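Local coordinates for protein condensin complex subunit 3 (Schizosaccharomyces pombe, PDB 5OQR) that serves as a regulatory subunit of the condensin complex, which is required to convert interphase chromatin into mitotic-like condensed chromosomes, at residues D218-Y221 with K226-R229; G234-D239 with A278-K283; N260-L265 with K283-V288. All coordinates share one frame; numbering follows the deposited sequence.

Contact 1 of 3, residues D218-Y221 with K226-R229; sequences DFRY and KRVR
Arg227 reaches back from helix 224-235 to the turn that precedes it, meeting Phe219 with its aliphatic shaft and Arg220 with its guanidinium. The turn is set up at Asp218, whose OD1 accepts the backbone N of Arg220 in an almost straight bond of 2.9 Å that comes in from above the carboxylate plane. The other oxygen, OD2, turns its syn lone pair to Arg220 NH1, 3.1 Å away in a salt bridge. Phe219 follows with CG between its own backbone N and carbonyl carbon (chi1 78°), which brings ring atom CD1 within 4.1 Å of Arg227 CD; the two side chains cross at about a right angle, and Trp254 stacks on the ring. Arg220 supplies the hydrogen bond across the contact, its carbonyl O taking Arg227 NH2 at 2.9 Å with an N-H...O angle of 152°, nearly in the guanidinium plane. Over one guanidinium face of Arg227 lies Arg220 CG. With NE bonded to Leu222 O and NH1 to Arg268 O, all three nitrogens of Arg227 are held by backbone carbonyls, which fixes the rotation of the buried group. A leucine here would probably leave these carbonyls without their donor and the turn less firmly tied to the helix. The motif is an Asx turn in the loop before helix 224-235 of HEAT repeat 5, tied to that helix by an arginine, in an alpha-solenoid.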
ATOM      1  N   ASP A 218      14.462  14.866  17.305  1.00 74.62           N
ATOM      2  CA  ASP A 218      14.213  15.792  16.212  1.00 68.57           C
ATOM      3  C   ASP A 218      14.050  15.029  14.907  1.00 62.64           C
ATOM      4  O   ASP A 218      14.765  14.056  14.654  1.00 68.94           O
ATOM      5  CB  ASP A 218      15.356  16.801  16.086  1.00 70.76           C
ATOM      6  CG  ASP A 218      14.984  17.999  15.247  1.00 69.18           C
ATOM      7  OD1 ASP A 218      14.083  17.867  14.392  1.00 74.28           O
ATOM      8  OD2 ASP A 218      15.591  19.073  15.440  1.00 71.77           O
ATOM      9  N   PHE A 219      13.107  15.479  14.078  1.00 62.52           N
ATOM     10  CA  PHE A 219      12.893  14.845  12.784  1.00 56.78           C
ATOM     11  C   PHE A 219      13.996  15.186  11.791  1.00 57.33           C
ATOM     12  O   PHE A 219      14.138  14.489  10.782  1.00 56.04           O
ATOM     13  CB  PHE A 219      11.528  15.249  12.217  1.00 54.86           C
ATOM     14  CG  PHE A 219      11.501  16.624  11.606  1.00 51.99           C
ATOM     15  CD1 PHE A 219      11.345  16.784  10.242  1.00 51.44           C
ATOM     16  CD2 PHE A 219      11.631  17.753  12.394  1.00 59.60           C
ATOM     17  CE1 PHE A 219      11.317  18.043   9.675  1.00 52.97           C
ATOM     18  CE2 PHE A 219      11.606  19.014  11.832  1.00 49.97           C
ATOM     19  CZ  PHE A 219      11.448  19.159  10.474  1.00 45.76           C
ATOM     20  N   ARG A 220      14.782  16.231  12.057  1.00 57.77           N
ATOM     21  CA  ARG A 220      15.904  16.558  11.186  1.00 63.97           C
ATOM     22  C   ARG A 220      16.990  15.493  11.220  1.00 63.62           C
ATOM     23  O   ARG A 220      17.775  15.400  10.271  1.00 74.31           O
ATOM     24  CB  ARG A 220      16.507  17.905  11.581  1.00 80.68           C
ATOM     25  CG  ARG A 220      15.595  19.101  11.368  1.00 77.34           C
ATOM     26  CD  ARG A 220      15.612  20.002  12.587  1.00 80.54           C
ATOM     27  NE  ARG A 220      15.230  21.379  12.306  1.00 82.15           N
ATOM     28  CZ  ARG A 220      15.161  22.325  13.236  1.00 90.05           C
ATOM     29  NH1 ARG A 220      15.447  22.040  14.502  1.00 82.62           N
ATOM     30  NH2 ARG A 220      14.802  23.556  12.907  1.00 95.70           N
ATOM     31  N   TYR A 221      17.064  14.699  12.291  1.00 65.24           N
ATOM     32  CA  TYR A 221      18.036  13.613  12.337  1.00 71.41           C
ATOM     33  C   TYR A 221      17.899  12.700  11.130  1.00 65.72           C
ATOM     34  O   TYR A 221      18.883  12.095  10.690  1.00 77.60           O
ATOM     35  CB  TYR A 221      17.867  12.791  13.618  1.00 80.39           C
ATOM     36  CG  TYR A 221      18.072  13.554  14.912  1.00 90.46           C
ATOM     37  CD1 TYR A 221      17.782  12.961  16.132  1.00 95.17           C
ATOM     38  CD2 TYR A 221      18.552  14.858  14.916  1.00 90.81           C
ATOM     39  CE1 TYR A 221      17.963  13.640  17.319  1.00 95.46           C
ATOM     40  CE2 TYR A 221      18.737  15.547  16.101  1.00 96.10           C
ATOM     41  CZ  TYR A 221      18.440  14.932  17.300  1.00 99.27           C
ATOM     42  OH  TYR A 221      18.620  15.610  18.484  1.00108.14           O
ATOM     43  N   LYS A 226      14.124  10.046   4.018  1.00 63.84           N
ATOM     44  CA  LYS A 226      13.439   9.312   5.074  1.00 56.12           C
ATOM     45  C   LYS A 226      12.224  10.085   5.572  1.00 47.22           C
ATOM     46  O   LYS A 226      11.145   9.512   5.747  1.00 38.60           O
ATOM     47  CB  LYS A 226      14.403   9.026   6.227  1.00 60.17           C
ATOM     48  CG  LYS A 226      15.350   7.862   5.976  1.00 61.07           C
ATOM     49  CD  LYS A 226      16.230   7.602   7.187  1.00 63.35           C
ATOM     50  CE  LYS A 226      17.260   6.522   6.912  1.00 67.59           C
ATOM     51  NZ  LYS A 226      18.450   7.050   6.188  1.00 80.92           N
ATOM     52  N   ARG A 227      12.385  11.391   5.797  1.00 41.79           N
ATOM     53  CA  ARG A 227      11.266  12.217   6.241  1.00 38.41           C
ATOM     54  C   ARG A 227      10.085  12.101   5.290  1.00 38.00           C
ATOM     55  O   ARG A 227       8.932  12.025   5.724  1.00 39.42           O
ATOM     56  CB  ARG A 227      11.698  13.679   6.346  1.00 42.97           C
ATOM     57  CG  ARG A 227      12.943  13.929   7.174  1.00 49.58           C
ATOM     58  CD  ARG A 227      13.434  15.348   6.969  1.00 43.69           C
ATOM     59  NE  ARG A 227      14.749  15.575   7.561  1.00 51.93           N
ATOM     60  CZ  ARG A 227      15.486  16.660   7.351  1.00 53.02           C
ATOM     61  NH1 ARG A 227      15.044  17.624   6.555  1.00 56.59           N
ATOM     62  NH2 ARG A 227      16.670  16.779   7.932  1.00 55.93           N
ATOM     63  N   VAL A 228      10.355  12.093   3.985  1.00 41.27           N
ATOM     64  CA  VAL A 228       9.278  12.068   3.001  1.00 35.94           C
ATOM     65  C   VAL A 228       8.656  10.681   2.927  1.00 37.43           C
ATOM     66  O   VAL A 228       7.432  10.540   2.816  1.00 36.06           O
ATOM     67  CB  VAL A 228       9.805  12.529   1.630  1.00 34.13           C
ATOM     68  CG1 VAL A 228       8.732  12.397   0.556  1.00 30.51           C
ATOM     69  CG2 VAL A 228      10.289  13.962   1.714  1.00 30.66           C
ATOM     70  N   ARG A 229       9.480   9.636   2.986  1.00 41.64           N
ATOM     71  CA  ARG A 229       8.950   8.280   2.913  1.00 36.11           C
ATOM     72  C   ARG A 229       8.050   7.987   4.106  1.00 42.41           C
ATOM     73  O   ARG A 229       7.037   7.291   3.974  1.00 40.06           O
ATOM     74  CB  ARG A 229      10.099   7.276   2.833  1.00 50.67           C
ATOM     75  CG  ARG A 229       9.699   5.934   2.240  1.00 68.97           C
ATOM     76  CD  ARG A 229      10.886   5.191   1.641  1.00 76.99           C
ATOM     77  NE  ARG A 229      11.830   4.726   2.660  1.00 80.04           N
ATOM     78  CZ  ARG A 229      13.059   5.201   2.851  1.00 78.85           C
ATOM     79  NH1 ARG A 229      13.548   6.172   2.092  1.00 77.95           N
ATOM     80  NH2 ARG A 229      13.818   4.688   3.814  1.00 86.59           N
TER

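Contact 2 of 3, residues G234-D239 with A278-K283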
ATOM      1  N   GLY A 234       2.557   7.190   6.145  1.00 36.33           N
ATOM      2  CA  GLY A 234       1.659   7.464   7.254  1.00 35.68           C
ATOM      3  C   GLY A 234       0.386   8.167   6.823  1.00 38.74           C
ATOM      4  O   GLY A 234      -0.719   7.742   7.165  1.00 46.48           O
ATOM      5  N   LEU A 235       0.524   9.256   6.068  1.00 39.31           N
ATOM      6  CA  LEU A 235      -0.627  10.081   5.724  1.00 38.53           C
ATOM      7  C   LEU A 235      -1.526   9.443   4.674  1.00 41.25           C
ATOM      8  O   LEU A 235      -2.655   9.909   4.489  1.00 37.58           O
ATOM      9  CB  LEU A 235      -0.154  11.448   5.237  1.00 39.48           C
ATOM     10  CG  LEU A 235       0.823  12.170   6.167  1.00 35.47           C
ATOM     11  CD1 LEU A 235       1.164  13.530   5.592  1.00 36.88           C
ATOM     12  CD2 LEU A 235       0.254  12.306   7.571  1.00 28.59           C
ATOM     13  N   ASN A 236      -1.061   8.401   3.987  1.00 45.67           N
ATOM     14  CA  ASN A 236      -1.868   7.677   3.015  1.00 45.87           C
ATOM     15  C   ASN A 236      -2.315   6.318   3.532  1.00 43.73           C
ATOM     16  O   ASN A 236      -2.885   5.533   2.769  1.00 50.28           O
ATOM     17  CB  ASN A 236      -1.088   7.503   1.709  1.00 47.07           C
ATOM     18  CG  ASN A 236      -1.035   8.773   0.888  1.00 44.89           C
ATOM     19  OD1 ASN A 236      -2.061   9.399   0.630  1.00 51.01           O
ATOM     20  ND2 ASN A 236       0.164   9.165   0.479  1.00 44.60           N
ATOM     21  N   ASP A 237      -2.082   6.025   4.808  1.00 42.99           N
ATOM     22  CA  ASP A 237      -2.339   4.690   5.323  1.00 51.90           C
ATOM     23  C   ASP A 237      -3.824   4.350   5.244  1.00 49.33           C
ATOM     24  O   ASP A 237      -4.694   5.216   5.354  1.00 47.89           O
ATOM     25  CB  ASP A 237      -1.855   4.573   6.765  1.00 54.87           C
ATOM     26  CG  ASP A 237      -1.802   3.137   7.243  1.00 53.94           C
ATOM     27  OD1 ASP A 237      -2.820   2.646   7.773  1.00 51.48           O
ATOM     28  OD2 ASP A 237      -0.743   2.495   7.078  1.00 48.17           O
ATOM     29  N   ARG A 238      -4.103   3.059   5.060  1.00 55.03           N
ATOM     30  CA  ARG A 238      -5.477   2.606   4.878  1.00 54.86           C
ATOM     31  C   ARG A 238      -6.256   2.618   6.187  1.00 57.79           C
ATOM     32  O   ARG A 238      -7.484   2.762   6.173  1.00 54.12           O
ATOM     33  CB  ARG A 238      -5.484   1.200   4.282  1.00 73.87           C
ATOM     34  CG  ARG A 238      -4.675   1.059   3.003  1.00 88.22           C
ATOM     35  CD  ARG A 238      -5.447   1.554   1.796  1.00 97.21           C
ATOM     36  NE  ARG A 238      -4.635   1.519   0.583  1.00108.24           N
ATOM     37  CZ  ARG A 238      -5.123   1.570  -0.652  1.00110.41           C
ATOM     38  NH1 ARG A 238      -6.432   1.651  -0.854  1.00112.44           N
ATOM     39  NH2 ARG A 238      -4.301   1.533  -1.691  1.00115.55           N
ATOM     40  N   ASP A 239      -5.574   2.464   7.318  1.00 62.56           N
ATOM     41  CA  ASP A 239      -6.236   2.395   8.612  1.00 59.23           C
ATOM     42  C   ASP A 239      -6.429   3.796   9.176  1.00 47.88           C
ATOM     43  O   ASP A 239      -5.494   4.602   9.193  1.00 52.08           O
ATOM     44  CB  ASP A 239      -5.430   1.544   9.593  1.00 64.52           C
ATOM     45  CG  ASP A 239      -6.191   1.255  10.874  1.00 61.94           C
ATOM     46  OD1 ASP A 239      -6.349   2.181  11.696  1.00 60.01           O
ATOM     47  OD2 ASP A 239      -6.631   0.103  11.062  1.00 73.52           O
ATOM     48  N   ALA A 278       4.226  16.736  -0.064  1.00 37.69           N
ATOM     49  CA  ALA A 278       4.199  18.020   0.627  1.00 34.62           C
ATOM     50  C   ALA A 278       2.786  18.584   0.685  1.00 31.64           C
ATOM     51  O   ALA A 278       2.377  19.148   1.705  1.00 29.82           O
ATOM     52  CB  ALA A 278       5.145  19.003  -0.058  1.00 32.06           C
ATOM     53  N   VAL A 279       2.023  18.439  -0.399  1.00 31.06           N
ATOM     54  CA  VAL A 279       0.635  18.892  -0.393  1.00 27.68           C
ATOM     55  C   VAL A 279      -0.165  18.118   0.645  1.00 29.05           C
ATOM     56  O   VAL A 279      -0.885  18.701   1.462  1.00 31.33           O
ATOM     57  CB  VAL A 279       0.019  18.753  -1.798  1.00 32.58           C
ATOM     58  CG1 VAL A 279      -1.471  19.070  -1.770  1.00 31.92           C
ATOM     59  CG2 VAL A 279       0.727  19.667  -2.779  1.00 33.19           C
ATOM     60  N   LEU A 280      -0.054  16.788   0.622  1.00 30.98           N
ATOM     61  CA  LEU A 280      -0.802  15.961   1.561  1.00 27.23           C
ATOM     62  C   LEU A 280      -0.457  16.310   3.002  1.00 31.31           C
ATOM     63  O   LEU A 280      -1.343  16.387   3.860  1.00 35.17           O
ATOM     64  CB  LEU A 280      -0.526  14.484   1.281  1.00 33.09           C
ATOM     65  CG  LEU A 280      -1.174  13.459   2.212  1.00 29.80           C
ATOM     66  CD1 LEU A 280      -2.687  13.505   2.107  1.00 30.79           C
ATOM     67  CD2 LEU A 280      -0.656  12.070   1.895  1.00 26.85           C
ATOM     68  N   ALA A 281       0.828  16.526   3.289  1.00 29.96           N
ATOM     69  CA  ALA A 281       1.232  16.899   4.639  1.00 32.99           C
ATOM     70  C   ALA A 281       0.557  18.190   5.082  1.00 30.67           C
ATOM     71  O   ALA A 281       0.080  18.292   6.218  1.00 34.44           O
ATOM     72  CB  ALA A 281       2.752  17.037   4.709  1.00 30.44           C
ATOM     73  N   ILE A 282       0.504  19.188   4.201  1.00 30.43           N
ATOM     74  CA  ILE A 282      -0.143  20.451   4.545  1.00 31.09           C
ATOM     75  C   ILE A 282      -1.617  20.219   4.841  1.00 28.11           C
ATOM     76  O   ILE A 282      -2.151  20.701   5.846  1.00 32.51           O
ATOM     77  CB  ILE A 282       0.055  21.478   3.415  1.00 33.13           C
ATOM     78  CG1 ILE A 282       1.535  21.845   3.286  1.00 34.39           C
ATOM     79  CG2 ILE A 282      -0.776  22.738   3.669  1.00 30.19           C
ATOM     80  CD1 ILE A 282       1.868  22.643   2.041  1.00 42.46           C
ATOM     81  N   LYS A 283      -2.299  19.482   3.965  1.00 29.06           N
ATOM     82  CA  LYS A 283      -3.722  19.232   4.162  1.00 28.75           C
ATOM     83  C   LYS A 283      -3.976  18.495   5.469  1.00 30.93           C
ATOM     84  O   LYS A 283      -4.909  18.829   6.206  1.00 38.77           O
ATOM     85  CB  LYS A 283      -4.279  18.442   2.980  1.00 28.58           C
ATOM     86  CG  LYS A 283      -4.184  19.182   1.663  1.00 27.24           C
ATOM     87  CD  LYS A 283      -4.954  18.486   0.563  1.00 27.64           C
ATOM     88  CE  LYS A 283      -5.019  19.347  -0.682  1.00 32.69           C
ATOM     89  NZ  LYS A 283      -5.846  18.739  -1.754  1.00 36.40           N
TER
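Leu235 and Leu280 make the apolar heart of this contact, each pointing its CB at the other segment. Leu235 CB lies 3.4 Å from the methyl CD2 of Leu280, and beyond it Leu235 CD1 runs on to the backbone of the facing helix, 3.5 Å from Ala281 CA and 3.9 Å from Ala281 CB. The small Ala281 lets that methyl settle against the helix itself. Leu280 holds CG anti to its backbone N (chi1 177°), a setting that carries its branch across toward the end of helix 224-235 and lays CD2 between Leu235 and Asn236.

A second kind of contact pairs a methyl with an amide. Leu280 CD2 approaches the Asn236 side chain at a slant to one side of the amide plane, and stands at 3.3 Å from both OD1 and ND2. The polar partner of the amide lies elsewhere: ND2 bonds to Lys232 O, one turn back.

The polar bonds do not join the two segments: Asp237 OD1 accepts Asp239 N at 2.8 Å, an Asx turn, and forms a salt bridge with Arg205; Asp239 in turn caps the next helix through Ser241 N.

No strands are involved: the C-terminal end of helix 224-235 rests on helix 275-288, with helix 240-257 also packed against Leu235 and helix 308-324 touching Ala278, Val279, Ile282 and Lys283.

Contact 3 of 3, residues N260-L265 with K283-V288; sequences NNLLEL and KKFFDV
Leu262 sends its two methyls to two neighbouring rings, Phe285 and Phe286, and these three side chains carry the whole contact. One branch, CD1, stands almost exactly on the axis of the Phe285 ring, 4.2 Å from the ring centroid and just 8° off the normal, a textbook CH-pi approach. The other branch, CD2, goes to Phe286 instead and comes at its far end, 3.7 Å from CZ and 3.8 Å from CE2, at an oblique angle to that ring. The leucine reaches both because its CG is anti to the backbone N (chi1 -173°), which throws the branch point out from helix 262-266 toward helix 275-288.

The two phenylalanines are turned against each other as well. Phe285 CD1 lies above the centre of the Phe286 ring, 3.7 Å from its plane, while Phe286 CE1 sits at the edge of Phe285, in the plane of that ring. One ring therefore offers its rim where the other offers a face, and Leu262 settles against both. Phe286 points CB past the short helix, yet its ring still brings CZ round to the leucine.

The start of the short helix is fixed by Asn261, its N-cap, whose OD1 takes Glu264 N at 3.0 Å on a lone pair in the carbonyl plane. Farther out, Leu250 of helix 240-257 packs on Phe285, Leu313 of helix 308-324 on Leu262, and Leu293 on Phe286.

Apolar packing between neighbouring helices, as here between helices 262-266 and 275-288, is what builds the core of a HEAT-type alpha-solenoid.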
ATOM      1  N   ASN A 260       7.546  25.861  15.374  1.00 56.60           N
ATOM      2  CA  ASN A 260       6.138  26.153  15.121  1.00 50.71           C
ATOM      3  C   ASN A 260       5.961  27.032  13.887  1.00 52.14           C
ATOM      4  O   ASN A 260       5.036  27.844  13.818  1.00 51.49           O
ATOM      5  CB  ASN A 260       5.482  26.806  16.340  1.00 59.79           C
ATOM      6  CG  ASN A 260       5.390  25.865  17.522  1.00 57.14           C
ATOM      7  OD1 ASN A 260       5.126  24.675  17.360  1.00 59.09           O
ATOM      8  ND2 ASN A 260       5.609  26.393  18.717  1.00 60.41           N
ATOM      9  N   ASN A 261       6.849  26.880  12.909  1.00 58.41           N
ATOM     10  CA  ASN A 261       6.795  27.640  11.662  1.00 52.04           C
ATOM     11  C   ASN A 261       6.584  26.647  10.525  1.00 50.90           C
ATOM     12  O   ASN A 261       7.514  25.934  10.132  1.00 45.80           O
ATOM     13  CB  ASN A 261       8.061  28.461  11.462  1.00 55.47           C
ATOM     14  CG  ASN A 261       7.906  29.511  10.384  1.00 63.50           C
ATOM     15  OD1 ASN A 261       8.308  29.306   9.240  1.00 60.70           O
ATOM     16  ND2 ASN A 261       7.310  30.642  10.743  1.00 77.60           N
ATOM     17  N   LEU A 262       5.359  26.606  10.002  1.00 44.47           N
ATOM     18  CA  LEU A 262       5.027  25.640   8.962  1.00 38.75           C
ATOM     19  C   LEU A 262       5.955  25.776   7.762  1.00 46.08           C
ATOM     20  O   LEU A 262       6.376  24.770   7.178  1.00 43.48           O
ATOM     21  CB  LEU A 262       3.570  25.818   8.536  1.00 47.41           C
ATOM     22  CG  LEU A 262       3.014  24.780   7.563  1.00 33.94           C
ATOM     23  CD1 LEU A 262       3.020  23.395   8.183  1.00 39.95           C
ATOM     24  CD2 LEU A 262       1.612  25.169   7.139  1.00 41.23           C
ATOM     25  N   LEU A 263       6.284  27.009   7.376  1.00 42.16           N
ATOM     26  CA  LEU A 263       7.200  27.214   6.259  1.00 35.34           C
ATOM     27  C   LEU A 263       8.559  26.587   6.542  1.00 41.13           C
ATOM     28  O   LEU A 263       9.137  25.918   5.679  1.00 38.25           O
ATOM     29  CB  LEU A 263       7.353  28.708   5.973  1.00 33.80           C
ATOM     30  CG  LEU A 263       6.214  29.404   5.228  1.00 33.08           C
ATOM     31  CD1 LEU A 263       6.518  30.887   5.098  1.00 33.26           C
ATOM     32  CD2 LEU A 263       5.992  28.790   3.857  1.00 35.53           C
ATOM     33  N   GLU A 264       9.087  26.797   7.748  1.00 48.48           N
ATOM     34  CA  GLU A 264      10.389  26.233   8.086  1.00 47.93           C
ATOM     35  C   GLU A 264      10.361  24.712   8.011  1.00 44.52           C
ATOM     36  O   GLU A 264      11.350  24.085   7.616  1.00 48.63           O
ATOM     37  CB  GLU A 264      10.816  26.696   9.477  1.00 58.25           C
ATOM     38  CG  GLU A 264      12.234  26.293   9.845  1.00 71.50           C
ATOM     39  CD  GLU A 264      12.729  26.978  11.105  1.00 84.37           C
ATOM     40  OE1 GLU A 264      13.718  26.494  11.694  1.00 96.16           O
ATOM     41  OE2 GLU A 264      12.130  27.998  11.506  1.00 84.97           O
ATOM     42  N   LEU A 265       9.237  24.102   8.389  1.00 39.02           N
ATOM     43  CA  LEU A 265       9.090  22.659   8.226  1.00 39.38           C
ATOM     44  C   LEU A 265       9.080  22.274   6.753  1.00 39.26           C
ATOM     45  O   LEU A 265       9.717  21.292   6.358  1.00 43.59           O
ATOM     46  CB  LEU A 265       7.808  22.188   8.917  1.00 44.69           C
ATOM     47  CG  LEU A 265       7.476  20.692   8.887  1.00 35.65           C
ATOM     48  CD1 LEU A 265       6.600  20.342  10.072  1.00 49.33           C
ATOM     49  CD2 LEU A 265       6.772  20.276   7.601  1.00 42.99           C
ATOM     50  N   LYS A 283      -2.299  19.482   3.965  1.00 29.06           N
ATOM     51  CA  LYS A 283      -3.722  19.232   4.162  1.00 28.75           C
ATOM     52  C   LYS A 283      -3.976  18.495   5.469  1.00 30.93           C
ATOM     53  O   LYS A 283      -4.909  18.829   6.206  1.00 38.77           O
ATOM     54  CB  LYS A 283      -4.279  18.442   2.980  1.00 28.58           C
ATOM     55  CG  LYS A 283      -4.184  19.182   1.663  1.00 27.24           C
ATOM     56  CD  LYS A 283      -4.954  18.486   0.563  1.00 27.64           C
ATOM     57  CE  LYS A 283      -5.019  19.347  -0.682  1.00 32.69           C
ATOM     58  NZ  LYS A 283      -5.846  18.739  -1.754  1.00 36.40           N
ATOM     59  N   LYS A 284      -3.153  17.493   5.777  1.00 31.61           N
ATOM     60  CA  LYS A 284      -3.349  16.737   7.008  1.00 35.37           C
ATOM     61  C   LYS A 284      -3.024  17.580   8.234  1.00 31.29           C
ATOM     62  O   LYS A 284      -3.696  17.468   9.264  1.00 37.57           O
ATOM     63  CB  LYS A 284      -2.497  15.467   6.986  1.00 33.90           C
ATOM     64  CG  LYS A 284      -3.010  14.382   6.052  1.00 34.13           C
ATOM     65  CD  LYS A 284      -4.449  14.012   6.372  1.00 43.14           C
ATOM     66  CE  LYS A 284      -4.799  12.620   5.874  1.00 64.79           C
ATOM     67  NZ  LYS A 284      -4.925  12.560   4.394  1.00 75.92           N
ATOM     68  N   PHE A 285      -1.998  18.425   8.148  1.00 26.94           N
ATOM     69  CA  PHE A 285      -1.695  19.321   9.258  1.00 29.01           C
ATOM     70  C   PHE A 285      -2.904  20.177   9.614  1.00 33.18           C
ATOM     71  O   PHE A 285      -3.223  20.353  10.796  1.00 36.12           O
ATOM     72  CB  PHE A 285      -0.500  20.207   8.907  1.00 30.34           C
ATOM     73  CG  PHE A 285      -0.220  21.276   9.924  1.00 31.85           C
ATOM     74  CD1 PHE A 285      -0.776  22.536   9.793  1.00 38.67           C
ATOM     75  CD2 PHE A 285       0.598  21.022  11.011  1.00 38.31           C
ATOM     76  CE1 PHE A 285      -0.527  23.521  10.725  1.00 40.66           C
ATOM     77  CE2 PHE A 285       0.853  22.003  11.949  1.00 44.29           C
ATOM     78  CZ  PHE A 285       0.291  23.255  11.806  1.00 42.70           C
ATOM     79  N   PHE A 286      -3.590  20.715   8.609  1.00 33.12           N
ATOM     80  CA  PHE A 286      -4.729  21.587   8.859  1.00 36.64           C
ATOM     81  C   PHE A 286      -6.017  20.824   9.128  1.00 37.27           C
ATOM     82  O   PHE A 286      -6.989  21.432   9.585  1.00 36.20           O
ATOM     83  CB  PHE A 286      -4.926  22.541   7.680  1.00 33.37           C
ATOM     84  CG  PHE A 286      -3.901  23.633   7.618  1.00 29.88           C
ATOM     85  CD1 PHE A 286      -3.801  24.559   8.639  1.00 34.45           C
ATOM     86  CD2 PHE A 286      -3.039  23.735   6.543  1.00 33.77           C
ATOM     87  CE1 PHE A 286      -2.858  25.564   8.592  1.00 42.75           C
ATOM     88  CE2 PHE A 286      -2.095  24.739   6.490  1.00 35.58           C
ATOM     89  CZ  PHE A 286      -2.005  25.655   7.517  1.00 34.73           C
ATOM     90  N   ASP A 287      -6.056  19.521   8.852  1.00 40.04           N
ATOM     91  CA  ASP A 287      -7.148  18.703   9.366  1.00 45.76           C
ATOM     92  C   ASP A 287      -7.017  18.527  10.872  1.00 42.96           C
ATOM     93  O   ASP A 287      -8.019  18.504  11.592  1.00 45.82           O
ATOM     94  CB  ASP A 287      -7.170  17.345   8.665  1.00 43.80           C
ATOM     95  CG  ASP A 287      -7.819  17.401   7.293  1.00 53.61           C
ATOM     96  OD1 ASP A 287      -8.705  18.254   7.083  1.00 64.40           O
ATOM     97  OD2 ASP A 287      -7.448  16.583   6.424  1.00 51.50           O
ATOM     98  N   VAL A 288      -5.783  18.418  11.363  1.00 39.84           N
ATOM     99  CA  VAL A 288      -5.541  18.306  12.796  1.00 44.40           C
ATOM    100  C   VAL A 288      -5.630  19.670  13.468  1.00 49.17           C
ATOM    101  O   VAL A 288      -6.167  19.794  14.574  1.00 52.10           O
ATOM    102  CB  VAL A 288      -4.171  17.647  13.043  1.00 40.92           C
ATOM    103  CG1 VAL A 288      -3.890  17.527  14.532  1.00 41.28           C
ATOM    104  CG2 VAL A 288      -4.107  16.282  12.376  1.00 40.71           C
TER

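Overall arrangement
Contacts 1 and 3 are buried, whereas contact 2 is partly buried, with an exposed asparagine at its margin. Contacts 1 and 2 both draw on helix 224-235, near its beginning and at its end; contacts 2 and 3 both draw on helix 275-288 and share Lys283. Their chemistry differs with their place: at the turn, contact 1 relies on a buried arginine bonded to backbone carbonyls; at a partly exposed helix end, contact 2 uses aliphatic packing; in the buried interior, contact 3 sets a leucine against two rings. Weak polar links also join them: a long ion pair from Arg220 to Glu264 between contacts 1 and 3, and Lys284 NZ to Leu235 O between contacts 2 and 3.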